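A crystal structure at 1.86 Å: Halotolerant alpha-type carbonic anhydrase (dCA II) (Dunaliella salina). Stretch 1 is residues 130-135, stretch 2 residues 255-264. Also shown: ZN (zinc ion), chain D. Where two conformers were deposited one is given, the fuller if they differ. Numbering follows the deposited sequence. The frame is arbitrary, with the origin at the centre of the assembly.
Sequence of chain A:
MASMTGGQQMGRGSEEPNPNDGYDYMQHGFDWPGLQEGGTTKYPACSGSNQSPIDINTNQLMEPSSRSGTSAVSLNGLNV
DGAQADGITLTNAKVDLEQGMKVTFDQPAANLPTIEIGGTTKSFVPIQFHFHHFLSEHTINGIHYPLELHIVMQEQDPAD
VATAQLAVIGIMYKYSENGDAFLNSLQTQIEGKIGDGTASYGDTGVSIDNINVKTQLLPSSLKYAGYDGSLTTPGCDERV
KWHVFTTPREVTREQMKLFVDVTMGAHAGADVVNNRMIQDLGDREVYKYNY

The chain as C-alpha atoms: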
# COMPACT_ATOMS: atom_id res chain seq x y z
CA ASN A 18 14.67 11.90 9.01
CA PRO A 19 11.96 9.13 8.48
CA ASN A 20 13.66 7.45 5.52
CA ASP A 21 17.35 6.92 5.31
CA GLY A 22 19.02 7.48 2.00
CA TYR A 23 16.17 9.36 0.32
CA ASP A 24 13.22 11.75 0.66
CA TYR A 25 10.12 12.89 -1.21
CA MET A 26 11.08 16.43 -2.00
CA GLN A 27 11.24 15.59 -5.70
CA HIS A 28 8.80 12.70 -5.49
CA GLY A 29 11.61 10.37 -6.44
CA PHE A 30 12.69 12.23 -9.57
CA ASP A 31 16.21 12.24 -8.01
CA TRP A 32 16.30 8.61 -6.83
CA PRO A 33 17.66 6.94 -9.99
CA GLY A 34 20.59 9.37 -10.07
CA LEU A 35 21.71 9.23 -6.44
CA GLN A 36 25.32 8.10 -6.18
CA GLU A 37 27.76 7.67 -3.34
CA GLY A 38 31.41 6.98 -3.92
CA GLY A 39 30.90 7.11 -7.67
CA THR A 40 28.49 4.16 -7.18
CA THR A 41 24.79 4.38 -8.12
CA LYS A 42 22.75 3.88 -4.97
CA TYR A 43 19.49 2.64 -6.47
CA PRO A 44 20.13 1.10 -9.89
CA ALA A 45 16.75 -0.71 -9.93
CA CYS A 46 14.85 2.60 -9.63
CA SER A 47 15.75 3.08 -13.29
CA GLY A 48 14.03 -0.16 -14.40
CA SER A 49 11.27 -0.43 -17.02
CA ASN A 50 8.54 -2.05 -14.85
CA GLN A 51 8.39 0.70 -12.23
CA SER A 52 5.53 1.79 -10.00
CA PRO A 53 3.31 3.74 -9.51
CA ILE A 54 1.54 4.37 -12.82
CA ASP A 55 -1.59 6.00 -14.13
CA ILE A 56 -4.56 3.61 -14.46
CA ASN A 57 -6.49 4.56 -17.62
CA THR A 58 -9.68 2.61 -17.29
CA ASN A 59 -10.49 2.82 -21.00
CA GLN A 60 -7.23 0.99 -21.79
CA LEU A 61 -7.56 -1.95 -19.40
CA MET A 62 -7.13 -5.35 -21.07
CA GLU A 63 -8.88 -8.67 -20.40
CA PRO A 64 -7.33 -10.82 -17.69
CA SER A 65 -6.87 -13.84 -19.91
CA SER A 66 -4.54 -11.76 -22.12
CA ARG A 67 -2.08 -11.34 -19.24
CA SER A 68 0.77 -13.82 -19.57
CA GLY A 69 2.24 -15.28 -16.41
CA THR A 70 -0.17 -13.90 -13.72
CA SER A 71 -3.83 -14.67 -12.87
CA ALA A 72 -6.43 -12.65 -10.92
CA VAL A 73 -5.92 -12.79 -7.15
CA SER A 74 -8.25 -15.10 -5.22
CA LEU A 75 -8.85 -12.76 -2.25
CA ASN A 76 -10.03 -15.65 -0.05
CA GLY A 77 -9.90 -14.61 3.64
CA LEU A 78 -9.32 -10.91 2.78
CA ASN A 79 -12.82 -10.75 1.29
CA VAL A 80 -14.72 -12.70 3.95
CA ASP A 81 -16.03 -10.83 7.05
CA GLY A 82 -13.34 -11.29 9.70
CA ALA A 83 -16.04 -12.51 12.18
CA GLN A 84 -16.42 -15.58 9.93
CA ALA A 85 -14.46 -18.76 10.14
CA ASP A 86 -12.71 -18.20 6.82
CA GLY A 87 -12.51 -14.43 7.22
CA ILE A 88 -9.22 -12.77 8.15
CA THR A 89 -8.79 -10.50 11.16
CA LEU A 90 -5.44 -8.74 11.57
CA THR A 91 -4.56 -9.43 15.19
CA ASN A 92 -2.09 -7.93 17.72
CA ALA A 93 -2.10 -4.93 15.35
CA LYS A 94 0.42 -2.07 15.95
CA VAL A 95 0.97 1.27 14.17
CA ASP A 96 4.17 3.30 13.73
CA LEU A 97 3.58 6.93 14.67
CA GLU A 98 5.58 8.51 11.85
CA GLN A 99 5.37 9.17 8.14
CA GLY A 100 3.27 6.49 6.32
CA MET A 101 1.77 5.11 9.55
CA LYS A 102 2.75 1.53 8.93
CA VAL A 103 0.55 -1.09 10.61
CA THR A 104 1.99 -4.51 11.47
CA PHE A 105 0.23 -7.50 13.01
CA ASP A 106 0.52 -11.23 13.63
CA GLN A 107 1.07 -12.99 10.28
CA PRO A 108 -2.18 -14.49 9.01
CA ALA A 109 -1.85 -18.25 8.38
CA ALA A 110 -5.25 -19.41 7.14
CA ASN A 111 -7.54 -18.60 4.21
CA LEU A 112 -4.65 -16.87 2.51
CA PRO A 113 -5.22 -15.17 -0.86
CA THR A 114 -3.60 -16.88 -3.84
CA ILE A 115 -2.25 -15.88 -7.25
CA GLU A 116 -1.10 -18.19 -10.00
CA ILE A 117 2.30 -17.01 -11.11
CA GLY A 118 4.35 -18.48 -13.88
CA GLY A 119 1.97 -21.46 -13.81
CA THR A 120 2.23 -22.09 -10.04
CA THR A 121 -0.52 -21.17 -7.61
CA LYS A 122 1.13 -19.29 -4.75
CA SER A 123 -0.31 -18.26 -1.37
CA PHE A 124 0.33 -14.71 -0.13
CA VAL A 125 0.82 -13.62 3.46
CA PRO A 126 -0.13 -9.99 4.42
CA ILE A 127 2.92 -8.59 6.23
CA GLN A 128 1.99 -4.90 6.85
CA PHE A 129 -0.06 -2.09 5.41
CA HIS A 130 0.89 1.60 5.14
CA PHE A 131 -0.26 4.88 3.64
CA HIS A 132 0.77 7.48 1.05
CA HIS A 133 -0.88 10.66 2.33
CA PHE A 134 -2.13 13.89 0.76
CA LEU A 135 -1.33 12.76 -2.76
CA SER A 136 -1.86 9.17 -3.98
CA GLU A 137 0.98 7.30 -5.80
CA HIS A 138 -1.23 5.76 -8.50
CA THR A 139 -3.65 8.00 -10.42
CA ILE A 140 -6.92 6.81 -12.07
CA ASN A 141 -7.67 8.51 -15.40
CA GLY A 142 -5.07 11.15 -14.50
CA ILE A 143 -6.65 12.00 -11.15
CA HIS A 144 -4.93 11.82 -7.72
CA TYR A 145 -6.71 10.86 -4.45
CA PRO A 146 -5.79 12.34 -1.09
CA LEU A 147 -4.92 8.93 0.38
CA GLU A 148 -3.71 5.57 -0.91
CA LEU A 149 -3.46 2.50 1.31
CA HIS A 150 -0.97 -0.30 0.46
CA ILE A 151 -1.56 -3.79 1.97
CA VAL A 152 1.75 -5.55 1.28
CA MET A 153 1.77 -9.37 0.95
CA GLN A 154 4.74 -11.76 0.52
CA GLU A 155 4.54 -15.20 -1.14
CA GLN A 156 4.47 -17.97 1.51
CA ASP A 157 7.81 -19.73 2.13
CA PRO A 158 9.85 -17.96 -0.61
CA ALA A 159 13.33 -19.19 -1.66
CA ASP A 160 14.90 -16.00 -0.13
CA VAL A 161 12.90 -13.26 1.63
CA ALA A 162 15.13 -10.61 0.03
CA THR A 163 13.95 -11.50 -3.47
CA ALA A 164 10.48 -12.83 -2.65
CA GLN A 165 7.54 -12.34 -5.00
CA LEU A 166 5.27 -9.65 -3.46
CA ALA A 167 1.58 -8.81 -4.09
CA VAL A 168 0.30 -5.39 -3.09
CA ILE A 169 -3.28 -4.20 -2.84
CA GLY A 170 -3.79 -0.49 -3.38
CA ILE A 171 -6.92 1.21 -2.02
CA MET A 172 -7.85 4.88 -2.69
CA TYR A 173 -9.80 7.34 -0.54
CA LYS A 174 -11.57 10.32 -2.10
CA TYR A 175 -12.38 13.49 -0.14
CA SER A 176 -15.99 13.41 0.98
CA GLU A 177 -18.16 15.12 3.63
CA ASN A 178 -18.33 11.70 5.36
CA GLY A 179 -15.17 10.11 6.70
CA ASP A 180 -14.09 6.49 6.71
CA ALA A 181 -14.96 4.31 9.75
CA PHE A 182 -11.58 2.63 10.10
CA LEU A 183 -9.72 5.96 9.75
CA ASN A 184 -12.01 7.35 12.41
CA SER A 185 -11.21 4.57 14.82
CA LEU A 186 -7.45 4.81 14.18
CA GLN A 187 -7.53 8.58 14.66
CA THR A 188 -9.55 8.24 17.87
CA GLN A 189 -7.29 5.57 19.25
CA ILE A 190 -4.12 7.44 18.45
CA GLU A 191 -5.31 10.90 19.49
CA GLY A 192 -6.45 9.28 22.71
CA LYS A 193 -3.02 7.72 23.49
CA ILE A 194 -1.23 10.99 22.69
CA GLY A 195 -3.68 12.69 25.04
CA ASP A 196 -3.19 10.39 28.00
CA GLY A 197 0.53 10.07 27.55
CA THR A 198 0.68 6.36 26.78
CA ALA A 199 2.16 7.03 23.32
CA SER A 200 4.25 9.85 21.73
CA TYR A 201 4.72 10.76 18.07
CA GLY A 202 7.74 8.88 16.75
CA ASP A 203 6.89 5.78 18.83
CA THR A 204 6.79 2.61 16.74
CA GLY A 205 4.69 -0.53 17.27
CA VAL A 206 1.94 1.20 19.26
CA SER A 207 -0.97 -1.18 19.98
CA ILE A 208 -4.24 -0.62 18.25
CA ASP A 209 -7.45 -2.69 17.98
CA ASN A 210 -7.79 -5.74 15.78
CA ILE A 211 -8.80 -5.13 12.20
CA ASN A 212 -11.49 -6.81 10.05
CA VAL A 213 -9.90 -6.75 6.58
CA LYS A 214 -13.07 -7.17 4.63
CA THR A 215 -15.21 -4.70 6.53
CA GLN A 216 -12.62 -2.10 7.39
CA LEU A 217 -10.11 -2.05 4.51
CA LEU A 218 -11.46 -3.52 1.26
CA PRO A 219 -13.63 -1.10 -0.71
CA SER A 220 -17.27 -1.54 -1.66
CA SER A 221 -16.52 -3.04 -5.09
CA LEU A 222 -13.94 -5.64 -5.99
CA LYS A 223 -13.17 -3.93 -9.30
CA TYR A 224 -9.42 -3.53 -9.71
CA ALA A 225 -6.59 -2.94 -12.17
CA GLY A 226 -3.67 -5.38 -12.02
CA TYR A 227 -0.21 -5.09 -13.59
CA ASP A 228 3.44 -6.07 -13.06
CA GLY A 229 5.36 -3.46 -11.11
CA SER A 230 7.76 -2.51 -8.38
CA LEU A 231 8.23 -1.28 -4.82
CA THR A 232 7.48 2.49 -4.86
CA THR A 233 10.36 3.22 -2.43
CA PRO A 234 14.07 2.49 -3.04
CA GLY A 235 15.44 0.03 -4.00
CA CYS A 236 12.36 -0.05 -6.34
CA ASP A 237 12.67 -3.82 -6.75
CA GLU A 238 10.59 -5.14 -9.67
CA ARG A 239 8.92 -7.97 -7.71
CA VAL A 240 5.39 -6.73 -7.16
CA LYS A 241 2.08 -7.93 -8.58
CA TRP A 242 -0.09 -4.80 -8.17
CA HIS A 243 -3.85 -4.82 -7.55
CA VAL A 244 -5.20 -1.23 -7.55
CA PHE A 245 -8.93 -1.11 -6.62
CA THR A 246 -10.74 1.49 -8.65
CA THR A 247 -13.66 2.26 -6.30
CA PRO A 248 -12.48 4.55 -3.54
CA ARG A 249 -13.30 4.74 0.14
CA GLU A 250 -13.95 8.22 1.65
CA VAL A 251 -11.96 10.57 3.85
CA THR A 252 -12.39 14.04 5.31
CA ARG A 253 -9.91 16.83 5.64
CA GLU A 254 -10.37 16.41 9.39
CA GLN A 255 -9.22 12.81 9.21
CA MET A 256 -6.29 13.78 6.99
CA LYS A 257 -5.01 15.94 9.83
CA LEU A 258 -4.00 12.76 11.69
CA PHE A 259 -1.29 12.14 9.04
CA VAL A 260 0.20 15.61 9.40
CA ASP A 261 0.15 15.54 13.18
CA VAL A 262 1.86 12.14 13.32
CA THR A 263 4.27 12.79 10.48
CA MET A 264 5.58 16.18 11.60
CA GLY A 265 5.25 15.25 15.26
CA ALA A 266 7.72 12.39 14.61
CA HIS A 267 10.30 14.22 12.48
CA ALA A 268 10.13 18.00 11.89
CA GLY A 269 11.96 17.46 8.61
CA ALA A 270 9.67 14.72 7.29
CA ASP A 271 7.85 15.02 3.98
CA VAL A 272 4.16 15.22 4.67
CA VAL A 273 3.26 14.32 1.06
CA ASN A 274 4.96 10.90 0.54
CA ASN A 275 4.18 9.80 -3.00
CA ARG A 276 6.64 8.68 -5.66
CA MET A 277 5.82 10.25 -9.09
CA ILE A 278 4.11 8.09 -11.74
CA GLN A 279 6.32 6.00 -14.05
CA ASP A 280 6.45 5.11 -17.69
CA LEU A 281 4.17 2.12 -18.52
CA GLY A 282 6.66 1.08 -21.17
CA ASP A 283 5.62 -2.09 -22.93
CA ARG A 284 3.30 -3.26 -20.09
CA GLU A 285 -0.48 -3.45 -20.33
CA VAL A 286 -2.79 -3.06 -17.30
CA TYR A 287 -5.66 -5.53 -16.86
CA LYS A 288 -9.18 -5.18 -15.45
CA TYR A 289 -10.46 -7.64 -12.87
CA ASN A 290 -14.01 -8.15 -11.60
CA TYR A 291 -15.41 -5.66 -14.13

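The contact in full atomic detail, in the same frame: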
# COMPACT_ATOMS: atom_id res chain seq x y z
N HIS A 130 0.39 0.24 4.81
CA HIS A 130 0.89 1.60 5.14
C HIS A 130 0.17 2.60 4.23
O HIS A 130 -0.60 2.19 3.34
CB HIS A 130 2.43 1.72 4.99
CG HIS A 130 2.92 1.41 3.60
ND1 HIS A 130 3.32 0.14 3.21
CD2 HIS A 130 2.98 2.18 2.50
CE1 HIS A 130 3.61 0.15 1.91
NE2 HIS A 130 3.41 1.38 1.46
N PHE A 131 0.47 3.87 4.41
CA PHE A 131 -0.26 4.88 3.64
C PHE A 131 0.62 5.86 2.88
O PHE A 131 1.75 6.15 3.29
CB PHE A 131 -1.13 5.74 4.58
CG PHE A 131 -2.19 4.98 5.34
CD1 PHE A 131 -1.91 4.40 6.58
CD2 PHE A 131 -3.48 4.85 4.81
CE1 PHE A 131 -2.89 3.70 7.25
CE2 PHE A 131 -4.48 4.15 5.46
CZ PHE A 131 -4.19 3.56 6.69
N HIS A 132 0.07 6.41 1.80
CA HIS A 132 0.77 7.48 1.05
C HIS A 132 -0.31 8.57 1.20
O HIS A 132 -1.44 8.41 0.71
CB HIS A 132 1.04 7.04 -0.39
CG HIS A 132 2.08 5.95 -0.44
ND1 HIS A 132 3.43 6.22 -0.38
CD2 HIS A 132 1.96 4.60 -0.39
CE1 HIS A 132 4.11 5.09 -0.32
NE2 HIS A 132 3.24 4.09 -0.32
N HIS A 133 0.06 9.62 1.95
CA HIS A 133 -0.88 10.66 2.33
C HIS A 133 -0.75 12.01 1.64
O HIS A 133 0.35 12.46 1.32
CB HIS A 133 -0.90 10.83 3.89
CG HIS A 133 0.43 10.54 4.59
ND1 HIS A 133 1.50 11.41 4.60
CD2 HIS A 133 0.81 9.48 5.35
CE1 HIS A 133 2.48 10.90 5.33
NE2 HIS A 133 2.08 9.73 5.80
N PHE A 134 -1.92 12.62 1.43
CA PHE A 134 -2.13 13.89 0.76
C PHE A 134 -2.11 13.82 -0.76
O PHE A 134 -2.90 14.50 -1.42
CB PHE A 134 -1.22 14.95 1.32
CG PHE A 134 -1.64 15.35 2.71
CD1 PHE A 134 -2.79 16.13 2.90
CD2 PHE A 134 -1.01 14.82 3.84
CE1 PHE A 134 -3.28 16.36 4.21
CE2 PHE A 134 -1.49 15.04 5.11
CZ PHE A 134 -2.61 15.81 5.30
N LEU A 135 -1.24 12.98 -1.33
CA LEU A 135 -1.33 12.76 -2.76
C LEU A 135 -1.14 11.24 -2.94
O LEU A 135 -0.20 10.71 -2.38
CB LEU A 135 -0.21 13.48 -3.54
CG LEU A 135 -0.42 15.00 -3.78
CD1 LEU A 135 0.76 15.53 -4.61
CD2 LEU A 135 -1.79 15.22 -4.50
N GLN A 255 -9.91 14.08 8.94
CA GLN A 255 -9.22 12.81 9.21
C GLN A 255 -7.81 12.91 8.66
O GLN A 255 -6.89 12.32 9.22
CB GLN A 255 -9.96 11.65 8.54
CG GLN A 255 -11.33 11.43 9.13
CD GLN A 255 -12.09 10.28 8.50
OE1 GLN A 255 -12.10 10.13 7.29
NE2 GLN A 255 -12.77 9.49 9.33
N MET A 256 -7.63 13.66 7.56
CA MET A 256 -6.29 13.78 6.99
C MET A 256 -5.31 14.47 7.94
O MET A 256 -4.08 14.28 7.86
CB MET A 256 -6.34 14.54 5.65
CG MET A 256 -6.94 13.72 4.51
SD MET A 256 -6.14 12.06 4.26
CE MET A 256 -4.45 12.60 3.90
N LYS A 257 -5.86 15.25 8.87
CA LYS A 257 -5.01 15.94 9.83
C LYS A 257 -4.20 14.96 10.67
O LYS A 257 -3.08 15.27 11.08
CB LYS A 257 -5.86 16.83 10.77
CG LYS A 257 -5.05 17.48 11.94
CD LYS A 257 -5.73 18.78 12.47
CE LYS A 257 -5.02 19.32 13.73
NZ LYS A 257 -5.04 18.30 14.80
N LEU A 258 -4.73 13.76 10.90
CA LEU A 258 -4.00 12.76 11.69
C LEU A 258 -2.60 12.52 11.06
O LEU A 258 -1.60 12.43 11.77
CB LEU A 258 -4.75 11.42 11.72
CG LEU A 258 -3.95 10.19 12.24
CD1 LEU A 258 -3.84 10.30 13.76
CD2 LEU A 258 -4.67 8.89 11.91
N PHE A 259 -2.56 12.39 9.73
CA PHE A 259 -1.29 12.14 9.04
C PHE A 259 -0.27 13.25 9.21
O PHE A 259 0.93 12.97 9.37
CB PHE A 259 -1.56 11.81 7.56
CG PHE A 259 -2.35 10.54 7.38
CD1 PHE A 259 -3.69 10.56 7.03
CD2 PHE A 259 -1.75 9.31 7.64
CE1 PHE A 259 -4.42 9.39 6.92
CE2 PHE A 259 -2.46 8.12 7.53
CZ PHE A 259 -3.81 8.17 7.17
N VAL A 260 -0.72 14.50 9.18
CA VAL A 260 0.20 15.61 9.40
C VAL A 260 0.71 15.63 10.84
O VAL A 260 1.91 15.75 11.12
CB VAL A 260 -0.48 16.98 9.17
CG1 VAL A 260 0.58 18.08 9.20
CG2 VAL A 260 -1.19 16.99 7.94
N ASP A 261 -0.23 15.53 11.78
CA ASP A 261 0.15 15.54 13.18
C ASP A 261 1.22 14.48 13.52
O ASP A 261 2.23 14.76 14.16
CB ASP A 261 -1.10 15.34 14.05
CG ASP A 261 -2.04 16.57 14.06
OD1 ASP A 261 -3.17 16.39 14.53
OD2 ASP A 261 -1.66 17.70 13.61
N VAL A 262 0.97 13.25 13.08
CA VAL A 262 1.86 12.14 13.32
C VAL A 262 3.16 12.32 12.55
O VAL A 262 4.26 12.17 13.12
CB VAL A 262 1.12 10.83 12.87
CG1 VAL A 262 2.08 9.60 12.89
CG2 VAL A 262 -0.09 10.62 13.84
N THR A 263 3.05 12.68 11.28
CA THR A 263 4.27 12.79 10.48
C THR A 263 5.23 13.88 10.95
O THR A 263 6.45 13.63 11.09
CB THR A 263 3.96 13.00 8.94
OG1 THR A 263 3.27 11.84 8.42
CG2 THR A 263 5.28 13.20 8.14
N MET A 264 4.71 15.08 11.18
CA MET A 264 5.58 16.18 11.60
C MET A 264 5.91 16.07 13.08
O MET A 264 6.97 16.53 13.52
CB MET A 264 4.93 17.53 11.28
CG MET A 264 4.67 17.75 9.81
SD MET A 264 6.02 17.23 8.74
CE MET A 264 7.32 18.34 9.26
ZN ZN D . 3.41 2.03 -0.42
O HOH W 1 5.27 2.04 -0.89

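A strand that crosses a helix nearly at right angles can meet it over only a short length, so the fit depends on a few side chains of the right shape. The contact between residues 130-135 and 255-264 of this carbonic anhydrase is a worked example. The axes of strand and helix cross at 100° and approach to 9.9 Å, a gap filled by side chains without a single hydrogen bond across it.

Alternation along the strand sorts its residues. His130 and His132 bind zinc through NE2, at 2.0 and 2.1 Å from ZN, and neither touches the helix; Phe131 and His133 point toward it. Over the gap between these two side chains sits the principal bump of the helix, the ring of Phe259, which touches both. Its CE2 sits over one face of Phe131, 3.8 Å from Phe131 CG, with the ring planes inclined at 55°. Against His133 the planes are closer to parallel, at 24°, but slid apart so that the rings barely overlap; Phe259 CD2 comes within 3.4 Å of His133 CD2. Phe259 CB, rather than the ring, is what lies over the imidazole face, 4.1 Å from the centroid of the His133 ring. Farther along the helix, Thr263 OG1 lies 3.3 Å from His133 CE1, while its hydroxyl is donated back to Phe259 O, at 2.8 Å from OG1 to O.

Beyond the strand, the bump comes from the other partner. The CB of Phe134 leaves the backbone sideways, yet its ring reaches the helix and enters a hollow walled by Met256, Phe259 and Val260. Met256 CE covers one face almost squarely, 3.8 Å from the ring centroid and 4° off the normal. The ring tip is tightly held: Phe134 CZ is 3.2 Å from Val260 CG2 and 3.3 Å from Met256 O. Each partner thus supplies both a bump and a hollow.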